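PDB 1O5Z: folylpolyglutamate synthase/dihydrofolate synthase from Thermotoga maritima, which probably uses ATP and magnesium to add L-glutamate to 7,8-dihydropteroate, giving dihydrofolate, and to extend the gamma-linked glutamate tail of tetrahydrofolate. Local coordinates for residues Y188-I193 with E211-A216; N314-I319 with E409-A414; R20-K25 with F133-A138. All coordinates share one frame; numbering follows the deposited sequence.

Contact 1: Y188-I193 with E211-A216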
loop_
_atom_site.group_PDB
_atom_site.type_symbol
_atom_site.label_atom_id
_atom_site.label_comp_id
_atom_site.label_asym_id
_atom_site.label_seq_id
_atom_site.Cartn_x
_atom_site.Cartn_y
_atom_site.Cartn_z
ATOM N N TYR A 188 -3.282 -21.386 5.043
ATOM C CA TYR A 188 -2.031 -21.421 5.779
ATOM C C TYR A 188 -2.166 -21.119 7.270
ATOM O O TYR A 188 -3.015 -20.333 7.683
ATOM C CB TYR A 188 -1.074 -20.423 5.177
ATOM C CG TYR A 188 -0.702 -20.784 3.782
ATOM C CD1 TYR A 188 -1.060 -19.985 2.717
ATOM C CD2 TYR A 188 -0.014 -21.949 3.521
ATOM C CE1 TYR A 188 -0.718 -20.338 1.426
ATOM C CE2 TYR A 188 0.334 -22.314 2.242
ATOM C CZ TYR A 188 -0.016 -21.505 1.201
ATOM O OH TYR A 188 0.324 -21.868 -0.074
ATOM N N THR A 189 -1.308 -21.742 8.074
ATOM C CA THR A 189 -1.190 -21.383 9.486
ATOM C C THR A 189 -0.395 -20.092 9.588
ATOM O O THR A 189 0.361 -19.740 8.684
ATOM C CB THR A 189 -0.446 -22.472 10.272
ATOM O OG1 THR A 189 0.853 -22.664 9.702
ATOM C CG2 THR A 189 -1.122 -23.845 10.135
ATOM N N ILE A 190 -0.550 -19.400 10.708
ATOM C CA ILE A 190 0.293 -18.253 11.019
ATOM C C ILE A 190 1.767 -18.567 10.876
ATOM O O ILE A 190 2.546 -17.741 10.413
ATOM C CB ILE A 190 0.002 -17.738 12.448
ATOM C CG1 ILE A 190 -1.320 -16.964 12.452
ATOM C CG2 ILE A 190 1.151 -16.830 12.993
ATOM C CD1 ILE A 190 -1.344 -15.717 11.533
ATOM N N GLU A 191 2.146 -19.756 11.282
ATOM C CA GLU A 191 3.527 -20.151 11.294
ATOM C C GLU A 191 4.046 -20.250 9.865
ATOM O O GLU A 191 5.153 -19.790 9.583
ATOM C CB GLU A 191 3.681 -21.439 12.106
ATOM C CG GLU A 191 3.330 -21.240 13.601
ATOM C CD GLU A 191 1.928 -21.712 14.058
ATOM O OE1 GLU A 191 1.190 -22.333 13.240
ATOM O OE2 GLU A 191 1.575 -21.493 15.257
ATOM N N GLN A 192 3.226 -20.770 8.953
ATOM C CA GLN A 192 3.598 -20.835 7.522
ATOM C C GLN A 192 3.727 -19.477 6.861
ATOM O O GLN A 192 4.680 -19.200 6.129
ATOM C CB GLN A 192 2.560 -21.624 6.732
ATOM C CG GLN A 192 2.591 -23.099 7.030
ATOM C CD GLN A 192 1.538 -23.838 6.270
ATOM O OE1 GLN A 192 0.505 -24.130 6.826
ATOM N NE2 GLN A 192 1.784 -24.119 4.983
ATOM N N ILE A 193 2.725 -18.647 7.111
ATOM C CA ILE A 193 2.727 -17.262 6.641
ATOM C C ILE A 193 3.946 -16.517 7.208
ATOM O O ILE A 193 4.695 -15.879 6.489
ATOM C CB ILE A 193 1.400 -16.567 7.071
ATOM C CG1 ILE A 193 0.205 -17.207 6.335
ATOM C CG2 ILE A 193 1.476 -15.025 6.790
ATOM C CD1 ILE A 193 -1.130 -17.002 7.012
ATOM N N GLU A 211 4.654 -7.080 15.035
ATOM C CA GLU A 211 3.867 -8.279 15.289
ATOM C C GLU A 211 3.949 -8.609 16.768
ATOM O O GLU A 211 4.985 -8.371 17.417
ATOM C CB GLU A 211 4.334 -9.453 14.412
ATOM C CG GLU A 211 3.485 -10.744 14.517
ATOM C CD GLU A 211 1.985 -10.511 14.374
ATOM O OE1 GLU A 211 1.542 -9.821 13.424
ATOM O OE2 GLU A 211 1.234 -11.016 15.239
ATOM N N ARG A 212 2.822 -9.105 17.282
ATOM C CA ARG A 212 2.679 -9.523 18.651
ATOM C C ARG A 212 2.261 -10.996 18.823
ATOM O O ARG A 212 2.412 -11.527 19.910
ATOM C CB ARG A 212 1.651 -8.638 19.342
ATOM C CG ARG A 212 2.018 -7.165 19.482
ATOM C CD ARG A 212 1.074 -6.501 20.456
ATOM N NE ARG A 212 1.370 -5.105 20.774
ATOM C CZ ARG A 212 1.091 -4.098 19.968
ATOM N NH1 ARG A 212 0.531 -4.302 18.768
ATOM N NH2 ARG A 212 1.395 -2.866 20.344
ATOM N N LYS A 213 1.752 -11.670 17.789
ATOM C CA LYS A 213 1.451 -13.121 17.950
ATOM C C LYS A 213 2.697 -13.974 18.176
ATOM O O LYS A 213 3.621 -13.999 17.378
ATOM C CB LYS A 213 0.686 -13.692 16.755
ATOM C CG LYS A 213 -0.757 -13.253 16.724
ATOM C CD LYS A 213 -1.456 -13.814 15.528
ATOM C CE LYS A 213 -0.986 -13.183 14.221
ATOM N NZ LYS A 213 -1.343 -11.769 14.151
ATOM N N ARG A 214 2.666 -14.687 19.276
ATOM C CA ARG A 214 3.740 -15.553 19.704
ATOM C C ARG A 214 4.233 -16.480 18.593
ATOM O O ARG A 214 5.433 -16.655 18.404
ATOM C CB ARG A 214 3.209 -16.406 20.858
ATOM C CG ARG A 214 4.127 -16.630 22.056
ATOM C CD ARG A 214 5.609 -16.729 21.745
ATOM N NE ARG A 214 6.196 -15.410 21.522
ATOM C CZ ARG A 214 7.492 -15.173 21.400
ATOM N NH1 ARG A 214 8.374 -16.165 21.515
ATOM N NH2 ARG A 214 7.901 -13.924 21.186
ATOM N N GLU A 215 3.280 -17.082 17.888
ATOM C CA GLU A 215 3.544 -18.076 16.838
ATOM C C GLU A 215 4.389 -17.476 15.754
ATOM O O GLU A 215 5.309 -18.106 15.225
ATOM C CB GLU A 215 2.252 -18.491 16.150
ATOM C CG GLU A 215 1.093 -18.759 17.070
ATOM C CD GLU A 215 0.185 -17.554 17.354
ATOM O OE1 GLU A 215 -0.518 -17.173 16.376
ATOM O OE2 GLU A 215 0.143 -17.034 18.533
ATOM N N ALA A 216 4.011 -16.248 15.413
ATOM C CA ALA A 216 4.646 -15.484 14.367
ATOM C C ALA A 216 6.055 -15.034 14.787
ATOM O O ALA A 216 7.012 -15.145 13.998
ATOM C CB ALA A 216 3.768 -14.283 14.010
#
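Ile190 divides its two branches between its partners: CG2, anti to the backbone N (CG1 takes chi1 -76°), lies 3.7 Å from Glu215 CB and 3.8 Å from Ala216 CB, while CD1 lies 3.7 Å from Lys213 CE, the isoleucine and lysine chains crossing at about a right angle. The Lys213 chain is bent at its last two torsions, and its NZ forms a salt bridge with Glu211 OE2 at 2.9 Å. That oxygen takes NZ on its syn side and Lys213 N on its anti side, gripping both ends of the lysine; Asp179 gives NZ a second salt bridge. Glu191 and Glu215 pass each other at a slant, their carboxylate planes 71° apart. Glu191 OE2 approaches the carbon chain of Glu215, 3.2 Å from CB, while Glu191 OE2 and Glu215 OE1, like charges 4.9 Å apart, do not touch, though some repulsion is likely to remain. Thr189, at the N-cap just before Ile190, forms a capping box with Gln192, OG1 accepting from Gln192 N and Gln192 OE1 from Thr189 N. The contact thus joins the first turns of helices 190-197 and 214-227, the second entered just after strand 207-209 of the eight-stranded mixed sheet, with Arg180 also against Ile190.

Contact 2: N314-I319 with E409-A414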
loop_
_atom_site.group_PDB
_atom_site.type_symbol
_atom_site.label_atom_id
_atom_site.label_comp_id
_atom_site.label_asym_id
_atom_site.label_seq_id
_atom_site.Cartn_x
_atom_site.Cartn_y
_atom_site.Cartn_z
ATOM N N ASN A 314 -14.151 20.625 -1.417
ATOM C CA ASN A 314 -15.216 21.595 -1.588
ATOM C C ASN A 314 -16.095 21.671 -0.361
ATOM O O ASN A 314 -17.293 21.904 -0.471
ATOM C CB ASN A 314 -16.046 21.286 -2.864
ATOM C CG ASN A 314 -15.202 21.368 -4.151
ATOM O OD1 ASN A 314 -14.282 22.188 -4.245
ATOM N ND2 ASN A 314 -15.508 20.527 -5.131
ATOM N N GLY A 315 -15.498 21.482 0.814
ATOM C CA GLY A 315 -16.250 21.527 2.080
ATOM C C GLY A 315 -16.806 20.176 2.525
ATOM O O GLY A 315 -17.116 19.990 3.694
ATOM N N LYS A 316 -16.916 19.223 1.608
ATOM C CA LYS A 316 -17.497 17.940 1.933
ATOM C C LYS A 316 -16.401 16.939 2.211
ATOM O O LYS A 316 -15.368 16.978 1.551
ATOM C CB LYS A 316 -18.379 17.413 0.802
ATOM C CG LYS A 316 -19.344 16.302 1.314
ATOM C CD LYS A 316 -19.653 15.214 0.280
ATOM C CE LYS A 316 -20.326 15.835 -0.946
ATOM N NZ LYS A 316 -20.706 14.879 -1.976
ATOM N N MET A 317 -16.633 16.060 3.200
ATOM C CA MET A 317 -15.698 15.001 3.529
ATOM C C MET A 317 -16.067 13.768 2.807
ATOM O O MET A 317 -17.244 13.436 2.732
ATOM C CB MET A 317 -15.735 14.612 4.977
ATOM C CG MET A 317 -15.567 15.717 5.879
ATOM S SD MET A 317 -14.473 15.188 7.201
ATOM C CE MET A 317 -12.939 15.691 6.372
ATOM N N TYR A 318 -15.027 13.080 2.355
ATOM C CA TYR A 318 -15.100 11.755 1.776
ATOM C C TYR A 318 -14.214 10.811 2.552
ATOM O O TYR A 318 -13.066 11.108 2.793
ATOM C CB TYR A 318 -14.612 11.795 0.347
ATOM C CG TYR A 318 -15.518 12.593 -0.506
ATOM C CD1 TYR A 318 -15.284 13.938 -0.729
ATOM C CD2 TYR A 318 -16.617 12.008 -1.066
ATOM C CE1 TYR A 318 -16.146 14.679 -1.485
ATOM C CE2 TYR A 318 -17.496 12.733 -1.839
ATOM C CZ TYR A 318 -17.257 14.057 -2.053
ATOM O OH TYR A 318 -18.158 14.757 -2.799
ATOM N N ILE A 319 -14.761 9.670 2.942
ATOM C CA ILE A 319 -13.982 8.620 3.559
ATOM C C ILE A 319 -13.784 7.580 2.464
ATOM O O ILE A 319 -14.710 6.884 2.098
ATOM C CB ILE A 319 -14.696 8.051 4.794
ATOM C CG1 ILE A 319 -14.951 9.172 5.818
ATOM C CG2 ILE A 319 -13.821 6.982 5.459
ATOM C CD1 ILE A 319 -16.285 9.929 5.714
ATOM N N GLU A 409 -21.553 13.019 -6.127
ATOM C CA GLU A 409 -22.029 14.380 -6.359
ATOM C C GLU A 409 -23.329 14.654 -5.601
ATOM O O GLU A 409 -23.589 15.788 -5.197
ATOM C CB GLU A 409 -22.141 14.652 -7.878
ATOM C CG GLU A 409 -22.562 16.059 -8.268
ATOM C CD GLU A 409 -24.051 16.297 -8.041
ATOM O OE1 GLU A 409 -24.480 17.476 -7.944
ATOM O OE2 GLU A 409 -24.794 15.299 -7.945
ATOM N N SER A 410 -24.100 13.594 -5.364
ATOM C CA SER A 410 -25.442 13.656 -4.820
ATOM C C SER A 410 -25.544 13.768 -3.303
ATOM O O SER A 410 -26.613 14.070 -2.764
ATOM C CB SER A 410 -26.190 12.424 -5.308
ATOM O OG SER A 410 -26.328 12.593 -6.723
ATOM N N THR A 411 -24.438 13.523 -2.613
ATOM C CA THR A 411 -24.444 13.599 -1.163
ATOM C C THR A 411 -24.111 14.997 -0.644
ATOM O O THR A 411 -23.452 15.794 -1.307
ATOM C CB THR A 411 -23.501 12.568 -0.576
ATOM O OG1 THR A 411 -22.197 12.686 -1.151
ATOM C CG2 THR A 411 -23.921 11.168 -0.993
ATOM N N GLU A 412 -24.636 15.260 0.544
ATOM C CA GLU A 412 -24.362 16.436 1.353
ATOM C C GLU A 412 -23.507 16.043 2.562
ATOM O O GLU A 412 -22.612 16.802 2.980
ATOM C CB GLU A 412 -25.672 17.007 1.889
ATOM C CG GLU A 412 -26.778 17.115 0.860
ATOM C CD GLU A 412 -26.614 18.322 -0.055
ATOM O OE1 GLU A 412 -25.501 18.552 -0.589
ATOM O OE2 GLU A 412 -27.615 19.052 -0.242
ATOM N N ARG A 413 -23.816 14.864 3.125
ATOM C CA ARG A 413 -23.190 14.364 4.315
ATOM C C ARG A 413 -21.813 13.885 4.016
ATOM O O ARG A 413 -21.491 13.577 2.884
ATOM C CB ARG A 413 -23.974 13.192 4.888
ATOM C CG ARG A 413 -25.374 13.522 5.370
ATOM C CD ARG A 413 -26.199 12.238 5.582
ATOM N NE ARG A 413 -27.561 12.446 6.042
ATOM C CZ ARG A 413 -28.667 12.268 5.315
ATOM N NH1 ARG A 413 -28.638 11.884 4.048
ATOM N NH2 ARG A 413 -29.845 12.482 5.879
ATOM N N ALA A 414 -20.995 13.828 5.055
ATOM C CA ALA A 414 -19.764 13.080 4.995
ATOM C C ALA A 414 -20.033 11.661 4.388
ATOM O O ALA A 414 -20.908 10.911 4.868
ATOM C CB ALA A 414 -19.135 13.009 6.394
#
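Strand 316-320 and the loop leading into strand 414-418 meet at the start of two neighbouring parallel strands in the six-stranded sheet of the glutamate ligase domain. Lys316 reaches across the loop: CG lies 3.7 Å from Glu412 O, and CD lies 3.6 Å from Arg413 O. With CG anti to the backbone N (chi1 -162°) and bends at the next two torsions, the chain crosses the Thr411 side chain at about a right angle. Its ammonium gives hydrogen bonds to Thr411 OG1 at 2.8 Å and to Thr411 O at 3.0 Å, the latter with NZ above the carbonyl plane. A third bond, 2.7 Å from Lys316 NZ to Tyr318 OH, ties it to its own strand. Thr411 OG1 is also bonded to Thr415 OG1 and Ile408 O, and an unidentified bound molecule, probably from the crystallisation liquor, touches both Lys316 NZ and Thr411 O. A methionine in place of Lys316 would probably leave Thr411 O and Tyr318 OH without this shared donor and the loop less firmly tied to the strand. Farther along, Ala414 CB packs 4.0 Å from Met317 CB, and Ala414 CA makes a CA-H...O contact of 3.4 Å with Met317 O. Backbone bonds from Met317 and Ile319 to Thr415 continue the pairing, as is characteristic of adjacent parallel strands in the mixed sheet of this Mur ligase C-terminal domain.

Contact 3: R20-K25 with F133-A138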
loop_
_atom_site.group_PDB
_atom_site.type_symbol
_atom_site.label_atom_id
_atom_site.label_comp_id
_atom_site.label_asym_id
_atom_site.label_seq_id
_atom_site.Cartn_x
_atom_site.Cartn_y
_atom_site.Cartn_z
ATOM N N ARG A 20 -0.400 -2.288 -21.722
ATOM C CA ARG A 20 -0.942 -3.471 -22.388
ATOM C C ARG A 20 0.028 -4.669 -22.354
ATOM O O ARG A 20 -0.399 -5.778 -22.078
ATOM C CB ARG A 20 -1.388 -3.135 -23.795
ATOM C CG ARG A 20 -2.524 -2.123 -23.774
ATOM C CD ARG A 20 -3.228 -1.969 -25.089
ATOM N NE ARG A 20 -4.103 -0.794 -25.114
ATOM C CZ ARG A 20 -3.755 0.414 -25.547
ATOM N NH1 ARG A 20 -2.547 0.648 -26.013
ATOM N NH2 ARG A 20 -4.637 1.410 -25.530
ATOM N N TYR A 21 1.315 -4.441 -22.620
ATOM C CA TYR A 21 2.317 -5.512 -22.574
ATOM C C TYR A 21 2.379 -6.029 -21.130
ATOM O O TYR A 21 2.329 -7.224 -20.897
ATOM C CB TYR A 21 3.732 -5.074 -23.120
ATOM C CG TYR A 21 4.886 -5.993 -22.654
ATOM C CD1 TYR A 21 5.439 -5.850 -21.364
ATOM C CD2 TYR A 21 5.375 -7.040 -23.473
ATOM C CE1 TYR A 21 6.427 -6.707 -20.886
ATOM C CE2 TYR A 21 6.406 -7.909 -23.019
ATOM C CZ TYR A 21 6.928 -7.736 -21.703
ATOM O OH TYR A 21 7.934 -8.575 -21.178
ATOM N N LEU A 22 2.482 -5.158 -20.144
ATOM C CA LEU A 22 2.520 -5.651 -18.783
ATOM C C LEU A 22 1.263 -6.482 -18.383
ATOM O O LEU A 22 1.354 -7.551 -17.749
ATOM C CB LEU A 22 2.735 -4.478 -17.807
ATOM C CG LEU A 22 4.114 -3.810 -17.849
ATOM C CD1 LEU A 22 4.149 -2.589 -16.947
ATOM C CD2 LEU A 22 5.165 -4.811 -17.410
ATOM N N TYR A 23 0.095 -5.973 -18.751
ATOM C CA TYR A 23 -1.132 -6.569 -18.299
ATOM C C TYR A 23 -1.562 -7.752 -19.180
ATOM O O TYR A 23 -2.511 -8.420 -18.858
ATOM C CB TYR A 23 -2.231 -5.513 -18.240
ATOM C CG TYR A 23 -1.989 -4.345 -17.293
ATOM C CD1 TYR A 23 -2.483 -3.093 -17.590
ATOM C CD2 TYR A 23 -1.323 -4.498 -16.094
ATOM C CE1 TYR A 23 -2.305 -2.025 -16.722
ATOM C CE2 TYR A 23 -1.127 -3.420 -15.222
ATOM C CZ TYR A 23 -1.603 -2.202 -15.552
ATOM O OH TYR A 23 -1.426 -1.140 -14.731
ATOM N N HIS A 24 -0.867 -8.017 -20.281
ATOM C CA HIS A 24 -1.018 -9.303 -20.981
ATOM C C HIS A 24 -0.391 -10.478 -20.159
ATOM O O HIS A 24 -0.670 -11.641 -20.463
ATOM C CB HIS A 24 -0.437 -9.272 -22.440
ATOM C CG HIS A 24 1.014 -9.720 -22.545
ATOM N ND1 HIS A 24 2.031 -9.205 -21.755
ATOM C CD2 HIS A 24 1.613 -10.629 -23.354
ATOM C CE1 HIS A 24 3.180 -9.782 -22.060
ATOM N NE2 HIS A 24 2.955 -10.654 -23.023
ATOM N N LYS A 25 0.446 -10.202 -19.156
ATOM C CA LYS A 25 1.202 -11.283 -18.464
ATOM C C LYS A 25 0.272 -12.238 -17.655
ATOM O O LYS A 25 -0.485 -11.822 -16.736
ATOM C CB LYS A 25 2.325 -10.698 -17.567
ATOM C CG LYS A 25 3.452 -9.866 -18.293
ATOM C CD LYS A 25 4.510 -10.786 -18.943
ATOM C CE LYS A 25 5.823 -10.113 -19.384
ATOM N NZ LYS A 25 6.906 -11.138 -19.647
ATOM N N PHE A 133 4.808 -8.789 -12.103
ATOM C CA PHE A 133 5.439 -8.176 -10.922
ATOM C C PHE A 133 6.954 -8.198 -11.014
ATOM O O PHE A 133 7.643 -7.289 -10.592
ATOM C CB PHE A 133 4.980 -8.875 -9.635
ATOM C CG PHE A 133 5.389 -8.131 -8.389
ATOM C CD1 PHE A 133 4.859 -6.875 -8.117
ATOM C CD2 PHE A 133 6.354 -8.640 -7.540
ATOM C CE1 PHE A 133 5.260 -6.176 -6.989
ATOM C CE2 PHE A 133 6.780 -7.922 -6.429
ATOM C CZ PHE A 133 6.238 -6.704 -6.152
ATOM N N GLU A 134 7.491 -9.257 -11.576
ATOM C CA GLU A 134 8.906 -9.309 -11.824
ATOM C C GLU A 134 9.333 -8.190 -12.734
ATOM O O GLU A 134 10.306 -7.499 -12.457
ATOM C CB GLU A 134 9.284 -10.674 -12.398
ATOM C CG GLU A 134 9.176 -11.722 -11.272
ATOM C CD GLU A 134 9.290 -13.144 -11.727
ATOM O OE1 GLU A 134 9.338 -13.423 -12.971
ATOM O OE2 GLU A 134 9.292 -13.980 -10.803
ATOM N N VAL A 135 8.597 -7.986 -13.821
ATOM C CA VAL A 135 8.981 -6.931 -14.766
ATOM C C VAL A 135 8.904 -5.531 -14.109
ATOM O O VAL A 135 9.811 -4.729 -14.211
ATOM C CB VAL A 135 8.119 -6.986 -16.015
ATOM C CG1 VAL A 135 8.436 -5.776 -16.920
ATOM C CG2 VAL A 135 8.421 -8.232 -16.768
ATOM N N VAL A 136 7.798 -5.271 -13.416
ATOM C CA VAL A 136 7.585 -3.969 -12.806
ATOM C C VAL A 136 8.665 -3.701 -11.742
ATOM O O VAL A 136 9.202 -2.595 -11.612
ATOM C CB VAL A 136 6.172 -3.859 -12.206
ATOM C CG1 VAL A 136 5.990 -2.482 -11.518
ATOM C CG2 VAL A 136 5.169 -4.044 -13.261
ATOM N N THR A 137 8.977 -4.726 -10.975
ATOM C CA THR A 137 9.986 -4.590 -9.946
ATOM C C THR A 137 11.328 -4.260 -10.549
ATOM O O THR A 137 12.049 -3.423 -10.042
ATOM C CB THR A 137 10.067 -5.887 -9.106
ATOM O OG1 THR A 137 8.799 -6.122 -8.483
ATOM C CG2 THR A 137 11.059 -5.726 -7.963
ATOM N N ALA A 138 11.677 -4.944 -11.624
ATOM C CA ALA A 138 12.939 -4.698 -12.296
ATOM C C ALA A 138 12.955 -3.289 -12.904
ATOM O O ALA A 138 14.011 -2.610 -12.943
ATOM C CB ALA A 138 13.172 -5.768 -13.348
#
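Leu22 and Val135 press together where helix 12-23 meets helix 132-146. Leu22 CD2 stands 3.4 Å from Val135 CG1, tighter than usual van der Waals contact, and 3.9 Å from Val135 CB. The two side chains cross at a slant, CG1 of the valine lying anti to its backbone N (chi1 174°). The other leucine methyl, CD1, meets Val136 CG2 at 4.1 Å, these side chains being turned at about a right angle. One leucine therefore spreads its two methyls over consecutive valines, and all three residues are buried. Met115 and Leu119 of helix 105-122 also pack on Val135, while Phe132 touches Leu22.

Toward solvent the fit is looser. Exposed Lys25 lays its chain across Val135, with CE 4.1 Å from Val135 CG2, and Tyr21 OH comes no nearer to that methyl than 4.5 Å. Bending at chi2 (-80°) sets the CD of Lys25 off from a straight course, and beyond it the chain runs on extended. At the tip, NZ forms a salt bridge with Asp123 and a hydrogen bond to Pro130 O; its 3.2 Å link to Tyr21 OH is weak. Asp123 also holds the tyrosine hydroxyl, its two carboxylate oxygens serving Lys25 and Tyr21 separately. No hydrogen bond runs directly between 20-25 and 133-138, so the helices meet here through methyl and methylene groups. The Lys25 ammonium is probably neutralised by Asp123, so the one charge at this contact is likely to be met at its margin and not among the methyls.

How the contacts relate
Contact 3 is the most buried of the three, a methyl-to-methyl meeting of helices, whereas contacts 1 and 2 are only partly buried. Contacts 1 and 3 both join helices and have no hydrogen bond between their segments; contact 2 joins a strand to a loop and does have such bonds. A lysine serves each: its carbon chain packs across the contact in all three, but its ammonium bonds across only in contact 2. Contact 1 and residues 133-138 of contact 3 belong to the Mur ligase middle region, contact 2 to the glutamate ligase region. No two share a helix or strand, and the nearest atoms of contacts 1 and 3 remain about 15 Å apart.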